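Local coordinates for protein Poly(A) RNA polymerase GLD2 (Rattus norvegicus, PDB 6LBK) that catalyses template-independent addition of AMP from ATP to the 3' ends of selected cytoplasmic mRNAs and microRNAs, using magnesium or manganese ions, at residues Asn101-Arg106 with Phe188-Tyr193; Ala194-Arg199 with Pro243-Leu248; Leu229-Leu234 with Ile305-Ala310; Lys250-Ser255 with Cys270-Tyr275. The protein carries 1 engineered substitution. One frame throughout, in Å; residues are numbered along the deposited sequence.

How the contacts relate
The four contacts illustrate how one helical body gathers distant loops. Contact 1 closes first along the sequence, joining a loop of the nucleotidyltransferase signature to helix 182-194. Contact 2 starts as that helix ends and seats its exit loop on the segment after helix 226-239. Contact 3 lies on helix 226-239 itself and meets the PAP-associated region; its segments alternate with those of contact 2, and contact 4 falls wholly between the two segments of contact 3. Contacts 2 and 3, and 2 and 4, have centres about 11 Å apart, and contacts 3 and 4 about 17 Å. Tyr193, on the helix of contact 1, touches both contact 2 and contact 3, linking the palm-domain helix to the PAP-associated turn.

Contact 1: residues Asn101-Arg106 with Phe188-Tyr193; sequences NGFGAR and FLLRTY
Asn101 and Phe103 lie against Leu190 and Arg191 of helix 182-194, and the loop that carries them belongs to the polymerase-beta-like nucleotidyltransferase signature, between its Gly-Ser turn and the aspartates Asp109 and Asp111, which by similarity bind the catalytic magnesium. The side chain of Asn101 is about 7 Å from that of Asp111. The van der Waals part centres on Leu190. Its side chain runs beside that of Asn101, pointing the same way, with CB of Leu190 3.9 Å from CB of Asn101 and CD2 of Leu190 3.7 Å from ND2 of Asn101. Phe103 crosses Leu190 at about a right angle, its CE2 4.0 Å from Leu190 CB. Weakly polar contact comes next: Arg191 CA presents its hydrogen to Asn101 O at 3.1 Å, and Gly102 continues the close approach, for a CB there would sit 4.0 Å from Arg191 CA and against the preceding carbonyl. Hydrogen bonds from two helices grip the loop: Arg191 NH2 donates to Leu100 O, just before it, and Arg201 NE and Lys208 NZ of helix 200-213 to Gly102 O and Phe103 O. Within the loop an Asx turn fixes the amide of Asn101: with CG lodged between backbone N and carbonyl carbon (chi1 69°), OD1 accepts from Phe103 N at 2.7 Å, the donor tilted 23° from the carbonyl plane.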
# COMPACT_ATOMS: atom_id res chain seq x y z
N ASN A 101 2.77 4.73 5.79
CA ASN A 101 2.20 3.48 6.31
C ASN A 101 3.25 2.43 6.66
O ASN A 101 2.88 1.30 6.96
CB ASN A 101 1.21 2.88 5.29
CG ASN A 101 1.89 2.36 4.03
OD1 ASN A 101 3.10 2.18 3.99
ND2 ASN A 101 1.12 2.18 2.97
N GLY A 102 4.54 2.76 6.59
CA GLY A 102 5.60 1.82 6.90
C GLY A 102 6.04 0.92 5.78
O GLY A 102 7.04 0.20 5.94
N PHE A 103 5.39 0.95 4.63
CA PHE A 103 5.78 0.09 3.51
C PHE A 103 6.35 0.90 2.35
O PHE A 103 6.12 0.60 1.17
CB PHE A 103 4.60 -0.77 3.05
CG PHE A 103 3.99 -1.59 4.14
CD1 PHE A 103 4.72 -2.52 4.82
CD2 PHE A 103 2.66 -1.44 4.45
CE1 PHE A 103 4.14 -3.29 5.83
CE2 PHE A 103 2.08 -2.20 5.44
CZ PHE A 103 2.82 -3.12 6.13
N GLY A 104 7.09 1.97 2.66
CA GLY A 104 7.70 2.79 1.64
C GLY A 104 9.12 2.36 1.26
O GLY A 104 9.89 1.84 2.08
N ALA A 105 9.43 2.59 -0.02
CA ALA A 105 10.76 2.43 -0.59
C ALA A 105 11.29 3.80 -1.01
O ALA A 105 10.52 4.73 -1.23
CB ALA A 105 10.75 1.52 -1.82
N ARG A 106 12.62 3.89 -1.13
CA ARG A 106 13.25 5.12 -1.59
C ARG A 106 12.55 5.69 -2.82
O ARG A 106 12.54 6.91 -3.02
CB ARG A 106 14.75 4.89 -1.88
CG ARG A 106 15.59 5.03 -0.62
CD ARG A 106 17.01 5.60 -0.79
NE ARG A 106 18.00 4.72 -1.43
CZ ARG A 106 18.58 4.98 -2.60
NH1 ARG A 106 18.26 6.10 -3.26
NH2 ARG A 106 19.48 4.15 -3.11
N PHE A 188 -2.62 4.49 9.04
CA PHE A 188 -2.14 4.18 10.37
C PHE A 188 -2.60 2.81 10.83
O PHE A 188 -1.97 2.24 11.74
CB PHE A 188 -2.54 5.30 11.33
CG PHE A 188 -1.91 6.59 10.96
CD1 PHE A 188 -0.54 6.77 11.16
CD2 PHE A 188 -2.63 7.57 10.31
CE1 PHE A 188 0.08 7.92 10.75
CE2 PHE A 188 -2.01 8.75 9.91
CZ PHE A 188 -0.65 8.93 10.13
N LEU A 189 -3.63 2.23 10.19
CA LEU A 189 -3.86 0.80 10.36
C LEU A 189 -2.66 0.03 9.85
O LEU A 189 -1.99 -0.67 10.61
CB LEU A 189 -5.12 0.40 9.61
CG LEU A 189 -5.45 -1.08 9.51
CD1 LEU A 189 -5.73 -1.58 10.89
CD2 LEU A 189 -6.65 -1.16 8.64
N LEU A 190 -2.31 0.27 8.58
CA LEU A 190 -1.22 -0.43 7.91
C LEU A 190 0.10 -0.18 8.61
O LEU A 190 0.89 -1.11 8.82
CB LEU A 190 -1.13 0.04 6.46
CG LEU A 190 -1.76 -0.87 5.39
CD1 LEU A 190 -3.24 -1.16 5.66
CD2 LEU A 190 -1.51 -0.28 4.00
N ARG A 191 0.32 1.07 9.04
CA ARG A 191 1.54 1.39 9.76
C ARG A 191 1.66 0.56 11.03
O ARG A 191 2.75 0.07 11.36
CB ARG A 191 1.59 2.89 10.08
CG ARG A 191 2.76 3.28 10.96
CD ARG A 191 3.04 4.76 10.97
NE ARG A 191 4.20 5.07 11.81
CZ ARG A 191 5.45 5.22 11.36
NH1 ARG A 191 6.42 5.48 12.23
NH2 ARG A 191 5.73 5.11 10.07
N THR A 192 0.54 0.34 11.73
CA THR A 192 0.58 -0.44 12.96
C THR A 192 0.90 -1.90 12.68
O THR A 192 1.60 -2.54 13.47
CB THR A 192 -0.76 -0.30 13.71
OG1 THR A 192 -1.05 1.08 13.90
CG2 THR A 192 -0.68 -0.97 15.08
N TYR A 193 0.43 -2.42 11.55
CA TYR A 193 0.86 -3.73 11.11
C TYR A 193 2.33 -3.71 10.70
O TYR A 193 3.07 -4.67 10.98
CB TYR A 193 0.02 -4.16 9.92
CG TYR A 193 -1.36 -4.67 10.22
CD1 TYR A 193 -1.55 -5.85 10.91
CD2 TYR A 193 -2.47 -3.99 9.73
CE1 TYR A 193 -2.81 -6.33 11.13
CE2 TYR A 193 -3.74 -4.47 9.96
CZ TYR A 193 -3.90 -5.64 10.65
OH TYR A 193 -5.16 -6.11 10.87

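Contact 2: residues Ala194-Arg199 with Pro243-Leu248; sequences AYLENR and PILPSL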
# COMPACT_ATOMS: atom_id res chain seq x y z
N ALA A 194 2.76 -2.63 10.03
CA ALA A 194 4.11 -2.58 9.47
C ALA A 194 5.17 -2.73 10.56
O ALA A 194 6.28 -3.19 10.30
CB ALA A 194 4.31 -1.28 8.69
N TYR A 195 4.87 -2.30 11.78
CA TYR A 195 5.83 -2.40 12.86
C TYR A 195 5.39 -3.38 13.94
O TYR A 195 6.03 -3.46 15.00
CB TYR A 195 6.10 -1.00 13.42
CG TYR A 195 6.78 -0.09 12.41
CD1 TYR A 195 8.17 -0.08 12.28
CD2 TYR A 195 6.03 0.71 11.56
CE1 TYR A 195 8.79 0.74 11.33
CE2 TYR A 195 6.64 1.53 10.62
CZ TYR A 195 8.02 1.55 10.50
OH TYR A 195 8.60 2.37 9.56
N LEU A 196 4.33 -4.16 13.69
CA LEU A 196 3.86 -5.14 14.67
C LEU A 196 4.79 -6.35 14.71
O LEU A 196 4.88 -7.04 15.74
CB LEU A 196 2.42 -5.55 14.35
CG LEU A 196 1.49 -6.00 15.50
CD1 LEU A 196 1.12 -4.80 16.37
CD2 LEU A 196 0.23 -6.72 15.00
N GLU A 197 5.50 -6.62 13.61
CA GLU A 197 6.47 -7.70 13.55
C GLU A 197 7.52 -7.41 12.49
O GLU A 197 7.21 -6.89 11.42
CB GLU A 197 5.77 -9.01 13.26
CG GLU A 197 6.71 -10.11 13.10
CD GLU A 197 5.94 -11.35 13.01
OE1 GLU A 197 4.76 -11.27 13.42
OE2 GLU A 197 6.48 -12.36 12.54
N ASN A 198 8.77 -7.81 12.78
CA ASN A 198 9.93 -7.39 12.00
C ASN A 198 9.98 -7.98 10.60
O ASN A 198 10.77 -7.48 9.79
CB ASN A 198 11.23 -7.74 12.74
CG ASN A 198 11.22 -9.14 13.35
OD1 ASN A 198 10.66 -10.07 12.78
ND2 ASN A 198 11.89 -9.29 14.49
N ARG A 199 9.19 -9.01 10.29
CA ARG A 199 9.19 -9.62 8.96
C ARG A 199 8.19 -8.99 8.02
O ARG A 199 8.30 -9.19 6.80
CB ARG A 199 8.91 -11.13 9.06
CG ARG A 199 10.05 -11.94 9.64
CD ARG A 199 9.64 -13.37 9.91
NE ARG A 199 8.81 -13.43 11.11
CZ ARG A 199 8.29 -14.53 11.63
NH1 ARG A 199 8.50 -15.72 11.06
NH2 ARG A 199 7.54 -14.46 12.72
N PRO A 243 -0.35 -18.09 13.28
CA PRO A 243 -0.36 -16.85 12.49
C PRO A 243 0.70 -15.86 12.93
O PRO A 243 1.06 -15.78 14.11
CB PRO A 243 -1.77 -16.31 12.73
CG PRO A 243 -2.15 -16.85 14.07
CD PRO A 243 -1.46 -18.16 14.25
N ILE A 244 1.19 -15.10 11.95
CA ILE A 244 2.17 -14.04 12.19
C ILE A 244 1.53 -12.67 12.49
O ILE A 244 2.17 -11.83 13.15
CB ILE A 244 3.10 -13.94 10.95
CG1 ILE A 244 4.10 -15.07 10.93
CG2 ILE A 244 3.79 -12.59 10.83
CD1 ILE A 244 4.97 -15.03 9.69
N LEU A 245 0.27 -12.45 12.10
CA LEU A 245 -0.39 -11.19 12.40
C LEU A 245 -1.82 -11.48 12.85
O LEU A 245 -2.49 -12.36 12.29
CB LEU A 245 -0.41 -10.21 11.20
CG LEU A 245 0.92 -9.52 10.83
CD1 LEU A 245 0.76 -8.55 9.66
CD2 LEU A 245 1.60 -8.84 12.04
N PRO A 246 -2.30 -10.78 13.88
CA PRO A 246 -3.69 -10.95 14.30
C PRO A 246 -4.56 -10.02 13.50
O PRO A 246 -4.15 -9.57 12.42
CB PRO A 246 -3.65 -10.54 15.77
CG PRO A 246 -2.63 -9.45 15.79
CD PRO A 246 -1.59 -9.82 14.74
N SER A 247 -5.77 -9.74 13.98
CA SER A 247 -6.57 -8.65 13.44
C SER A 247 -6.48 -7.46 14.38
O SER A 247 -6.87 -7.55 15.54
CB SER A 247 -8.03 -9.05 13.25
OG SER A 247 -8.80 -7.92 12.87
N LEU A 248 -5.92 -6.34 13.89
CA LEU A 248 -5.80 -5.16 14.74
C LEU A 248 -7.17 -4.56 15.05
O LEU A 248 -7.40 -4.09 16.17
CB LEU A 248 -4.90 -4.11 14.08
CG LEU A 248 -3.39 -4.33 14.02
CD1 LEU A 248 -2.74 -3.27 13.14
CD2 LEU A 248 -2.77 -4.33 15.41
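Leu196 fills one tight part of this contact, its CD2 methyl pressed among three side chains of 243-248. That methyl meets the CD corner of the Pro246 ring end-on at 3.6 Å and lies 3.9 Å from CD2 of Leu245; Leu248 slides past in the opposite direction, its CD2 3.9 Å from CD2 of Leu196. Leu196 gets there because CG stands roughly opposite its backbone N (chi1 -151°). Glu197 packs closely too: extended, it lays its carboxylate across Ile244, with OE2 3.2 Å from CG2 of Ile244, and forms a salt bridge to Arg199 NH2 whose modelled length is doubtfully short. The looser side is at partly exposed Arg199, where Ile244 CD1 sits over one face of the guanidinium, 3.8 Å from NH1 of Arg199; the group is also held by Ser281 O and Asn279 O. With an alanine in place of Glu197, Arg199 would probably lose a charged mate and Ile244 CG2 would face a gap. The contact joins two interhelical loops: 194-199 connects helix 182-194 to helix 200-213, while residues 243-248 lead from helix 226-239 to helix 248-251, whose N-cap is Ser247.

Contact 3: residues Leu229-Leu234 with Ile305-Ala310; sequences LVLMVL and ISVREA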
# COMPACT_ATOMS: atom_id res chain seq x y z
N LEU A 229 -2.01 -5.52 -2.88
CA LEU A 229 -0.91 -6.42 -2.53
C LEU A 229 -0.64 -6.40 -1.04
O LEU A 229 -0.44 -7.46 -0.43
CB LEU A 229 0.36 -6.04 -3.28
CG LEU A 229 0.69 -6.66 -4.61
CD1 LEU A 229 1.96 -6.00 -5.02
CD2 LEU A 229 0.89 -8.16 -4.46
N VAL A 230 -0.49 -5.21 -0.46
CA VAL A 230 -0.23 -5.08 0.97
C VAL A 230 -1.29 -5.81 1.76
O VAL A 230 -1.00 -6.49 2.74
CB VAL A 230 -0.16 -3.60 1.40
CG1 VAL A 230 0.03 -3.51 2.90
CG2 VAL A 230 1.01 -2.91 0.71
N LEU A 231 -2.54 -5.68 1.35
CA LEU A 231 -3.61 -6.38 2.05
C LEU A 231 -3.50 -7.87 1.83
O LEU A 231 -3.88 -8.65 2.70
CB LEU A 231 -4.98 -5.86 1.58
CG LEU A 231 -5.42 -4.41 1.92
CD1 LEU A 231 -6.84 -4.10 1.42
CD2 LEU A 231 -5.33 -4.09 3.40
N MET A 232 -2.94 -8.30 0.69
CA MET A 232 -2.82 -9.72 0.41
C MET A 232 -1.68 -10.35 1.21
O MET A 232 -1.82 -11.46 1.75
CB MET A 232 -2.61 -9.93 -1.08
CG MET A 232 -3.87 -9.80 -1.92
SD MET A 232 -3.46 -9.58 -3.68
CE MET A 232 -2.63 -11.10 -4.09
N VAL A 233 -0.53 -9.66 1.28
CA VAL A 233 0.55 -10.06 2.17
C VAL A 233 0.04 -10.15 3.60
O VAL A 233 0.28 -11.14 4.29
CB VAL A 233 1.74 -9.08 2.07
CG1 VAL A 233 2.85 -9.50 2.98
CG2 VAL A 233 2.25 -8.98 0.67
N LEU A 234 -0.62 -9.08 4.10
CA LEU A 234 -1.12 -9.11 5.47
C LEU A 234 -2.13 -10.24 5.68
O LEU A 234 -2.12 -10.89 6.73
CB LEU A 234 -1.74 -7.75 5.87
CG LEU A 234 -0.94 -6.43 5.89
CD1 LEU A 234 -1.79 -5.34 6.48
CD2 LEU A 234 0.36 -6.53 6.69
N ILE A 305 -10.81 -11.35 0.44
CA ILE A 305 -9.79 -11.22 1.47
C ILE A 305 -10.16 -10.09 2.43
O ILE A 305 -10.27 -8.93 2.01
CB ILE A 305 -8.43 -10.97 0.82
CG1 ILE A 305 -7.86 -12.30 0.29
CG2 ILE A 305 -7.48 -10.21 1.77
CD1 ILE A 305 -7.00 -12.12 -0.94
N SER A 306 -10.34 -10.42 3.71
CA SER A 306 -10.75 -9.44 4.71
C SER A 306 -9.66 -9.36 5.77
O SER A 306 -9.58 -10.22 6.66
CB SER A 306 -12.08 -9.81 5.32
OG SER A 306 -12.34 -8.99 6.43
N VAL A 307 -8.77 -8.36 5.64
CA VAL A 307 -7.83 -8.06 6.71
C VAL A 307 -8.57 -7.60 7.97
O VAL A 307 -8.09 -7.81 9.09
CB VAL A 307 -6.78 -7.02 6.25
CG1 VAL A 307 -6.01 -6.45 7.44
CG2 VAL A 307 -5.79 -7.63 5.22
N ARG A 308 -9.72 -6.93 7.81
CA ARG A 308 -10.48 -6.53 9.00
C ARG A 308 -10.89 -7.75 9.81
O ARG A 308 -10.89 -7.72 11.04
CB ARG A 308 -11.72 -5.71 8.61
CG ARG A 308 -12.58 -5.28 9.80
CD ARG A 308 -13.85 -4.52 9.39
NE ARG A 308 -15.05 -5.30 9.72
CZ ARG A 308 -15.60 -5.37 10.94
NH1 ARG A 308 -16.68 -6.10 11.14
NH2 ARG A 308 -15.07 -4.70 11.95
N GLU A 309 -11.24 -8.85 9.14
CA GLU A 309 -11.65 -10.05 9.85
C GLU A 309 -10.49 -11.00 10.10
O GLU A 309 -10.65 -11.93 10.90
CB GLU A 309 -12.74 -10.76 9.06
CG GLU A 309 -14.04 -10.03 9.06
CD GLU A 309 -15.02 -10.64 8.10
OE1 GLU A 309 -15.48 -11.78 8.34
OE2 GLU A 309 -15.30 -9.99 7.07
N ALA A 310 -9.32 -10.74 9.51
CA ALA A 310 -8.17 -11.65 9.50
C ALA A 310 -8.58 -13.01 8.94
O ALA A 310 -8.13 -14.07 9.39
CB ALA A 310 -7.55 -11.78 10.89
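Ile305 meets Met232 where strand 303-306, part of the PAP-associated region, comes up to helix 226-239. The two side chains cross at about a right angle, CD1 of Ile305 lying 4.0 Å from CG of Met232, while the other branch, CG2, faces the helix backbone 4.0 Å from Leu231 O. Val328, on the parallel neighbouring strand 328-329, touches both Ile305 and Leu231. Ser306 points away from the helix and instead shapes the turn that follows: its OG accepts from Glu309 N at 2.9 Å, an ST motif, and is also bonded to Glu329. Val307 carries the largest share of the buried surface. With CG1 opposite the backbone N (chi1 166°), the second methyl, CG2, is left to enter the helix surface, where it comes within 3.3 Å of Leu231 O and sits 4.0 Å from CD2 of Leu231 and 4.1 Å from CB of Leu234. CG1 packs on Tyr193 of helix 182-194, and Val307 O receives Gln238 NE2 from a later turn of helix 226-239. Beyond Val307 the chain turns away from helix 226-239. Arg308 O and Glu309 O accept from Ser247 and Lys250, and Ala310, with positive phi, leads into strand 311-314, completing a beta-hairpin with its antiparallel partner 303-306. Between helix and hairpin the contact is thus made of aliphatic groups, Met232 among them, and of a methyl set against the Leu231 carbonyl, fitted by shape; directional bonds come from other groups, with Gln238, Ser247 and Lys250 donating to three successive carbonyls.

Contact 4: residues Lys250-Ser255 with Cys270-Tyr275; sequences KIYPES and CNVPPY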
# COMPACT_ATOMS: atom_id res chain seq x y z
N LYS A 250 -10.17 -6.03 15.22
CA LYS A 250 -10.93 -6.84 16.16
C LYS A 250 -10.38 -6.72 17.59
O LYS A 250 -11.17 -6.64 18.54
CB LYS A 250 -10.95 -8.29 15.71
CG LYS A 250 -11.80 -8.53 14.47
CD LYS A 250 -11.74 -9.99 14.07
CE LYS A 250 -12.86 -10.36 13.11
NZ LYS A 250 -12.76 -11.79 12.71
N ILE A 251 -9.05 -6.70 17.76
CA ILE A 251 -8.47 -6.73 19.10
C ILE A 251 -8.45 -5.33 19.72
O ILE A 251 -8.63 -5.19 20.93
CB ILE A 251 -7.06 -7.35 19.08
CG1 ILE A 251 -7.12 -8.81 18.59
CG2 ILE A 251 -6.40 -7.28 20.45
CD1 ILE A 251 -5.76 -9.44 18.37
N TYR A 252 -8.20 -4.28 18.92
CA TYR A 252 -8.16 -2.89 19.42
C TYR A 252 -9.02 -1.98 18.54
O TYR A 252 -8.48 -1.09 17.88
CB TYR A 252 -6.73 -2.35 19.46
CG TYR A 252 -5.64 -3.28 19.96
CD1 TYR A 252 -4.98 -4.14 19.08
CD2 TYR A 252 -5.24 -3.29 21.29
CE1 TYR A 252 -3.98 -4.99 19.51
CE2 TYR A 252 -4.23 -4.15 21.73
CZ TYR A 252 -3.61 -5.00 20.83
OH TYR A 252 -2.61 -5.86 21.22
N PRO A 253 -10.35 -2.15 18.53
CA PRO A 253 -11.18 -1.26 17.68
C PRO A 253 -11.14 0.19 18.13
O PRO A 253 -11.36 1.09 17.31
CB PRO A 253 -12.60 -1.85 17.81
CG PRO A 253 -12.48 -3.07 18.69
CD PRO A 253 -11.19 -2.95 19.45
N GLU A 254 -10.83 0.42 19.41
CA GLU A 254 -10.71 1.76 19.98
C GLU A 254 -9.62 2.58 19.31
O GLU A 254 -9.74 3.81 19.22
CB GLU A 254 -10.42 1.61 21.47
CG GLU A 254 -9.24 0.67 21.69
CD GLU A 254 -9.32 -0.06 23.00
OE1 GLU A 254 -10.19 0.28 23.84
OE2 GLU A 254 -8.53 -1.02 23.18
N SER A 255 -8.57 1.94 18.81
CA SER A 255 -7.44 2.65 18.22
C SER A 255 -7.64 2.87 16.72
O SER A 255 -6.92 3.68 16.14
CB SER A 255 -6.13 1.90 18.50
OG SER A 255 -5.92 1.69 19.90
N CYS A 270 1.22 4.18 18.40
CA CYS A 270 1.87 4.36 19.70
C CYS A 270 1.18 3.56 20.80
O CYS A 270 1.82 3.24 21.81
CB CYS A 270 1.88 5.84 20.12
SG CYS A 270 2.78 7.01 19.06
N ASN A 271 -0.09 3.21 20.61
CA ASN A 271 -0.86 2.50 21.63
C ASN A 271 -0.71 0.98 21.52
O ASN A 271 -0.62 0.30 22.54
CB ASN A 271 -2.34 2.87 21.51
CG ASN A 271 -2.59 4.38 21.59
OD1 ASN A 271 -3.32 4.94 20.77
ND2 ASN A 271 -1.99 5.03 22.58
N VAL A 272 -0.69 0.44 20.31
CA VAL A 272 -0.82 -1.01 20.11
C VAL A 272 0.53 -1.68 20.37
O VAL A 272 1.55 -1.25 19.81
CB VAL A 272 -1.31 -1.30 18.69
CG1 VAL A 272 -1.24 -2.80 18.40
CG2 VAL A 272 -2.73 -0.77 18.51
N PRO A 273 0.57 -2.72 21.20
CA PRO A 273 1.84 -3.41 21.52
C PRO A 273 2.26 -4.37 20.41
O PRO A 273 1.44 -4.72 19.55
CB PRO A 273 1.50 -4.17 22.81
CG PRO A 273 0.03 -4.43 22.70
CD PRO A 273 -0.56 -3.25 21.98
N PRO A 274 3.52 -4.82 20.40
CA PRO A 274 3.98 -5.72 19.35
C PRO A 274 3.39 -7.11 19.48
O PRO A 274 2.94 -7.53 20.56
CB PRO A 274 5.50 -5.77 19.55
CG PRO A 274 5.82 -4.64 20.42
CD PRO A 274 4.62 -4.45 21.30
N TYR A 275 3.42 -7.84 18.37
CA TYR A 275 2.84 -9.17 18.27
C TYR A 275 3.95 -10.21 18.30
O TYR A 275 4.88 -10.16 17.49
CB TYR A 275 2.00 -9.33 17.00
CG TYR A 275 1.09 -10.54 17.00
CD1 TYR A 275 -0.01 -10.60 17.84
CD2 TYR A 275 1.33 -11.62 16.15
CE1 TYR A 275 -0.86 -11.70 17.85
CE2 TYR A 275 0.49 -12.74 16.15
CZ TYR A 275 -0.60 -12.77 17.01
OH TYR A 275 -1.45 -13.87 17.03
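Tyr252 and Val272 face each other with CA atoms 7.6 Å apart, and a second close pair, Ser255 and Asn271, has CA atoms 7.4 Å apart. Tyr252 is where the chain leaves helix 248-251, before the short, weakly bonded helix 253-256; opposite it, Val272, Pro273 and Pro274 run extended, in a polyproline-II-like conformation, out of the short helix 268-271. The tyrosine ring bridges the two. Val272 lies over one face, CG1 4.2 Å from the centroid of the Tyr252 ring and 29° off its normal, an off-centre CH-pi contact, with CG2 of Val272 over the same face, also off-centre. Ile251 CG2 covers the opposite face, so the ring is sandwiched between aliphatic groups. The contact thus ties together two parts of the connection between helices 226-239 and 283-297, at the protein surface. Farther along the ring, Tyr252 OH lies 3.3 Å from CG of Pro273. Were Tyr252 replaced by alanine, the Val272 methyls would probably lose their aromatic cover and a gap would open beside Pro273. At the other end, Ser255 OG makes a lighter contact, 4.1 Å from CB of Asn271. Val272 also touches Leu196, whose backbone O receives Tyr275 N.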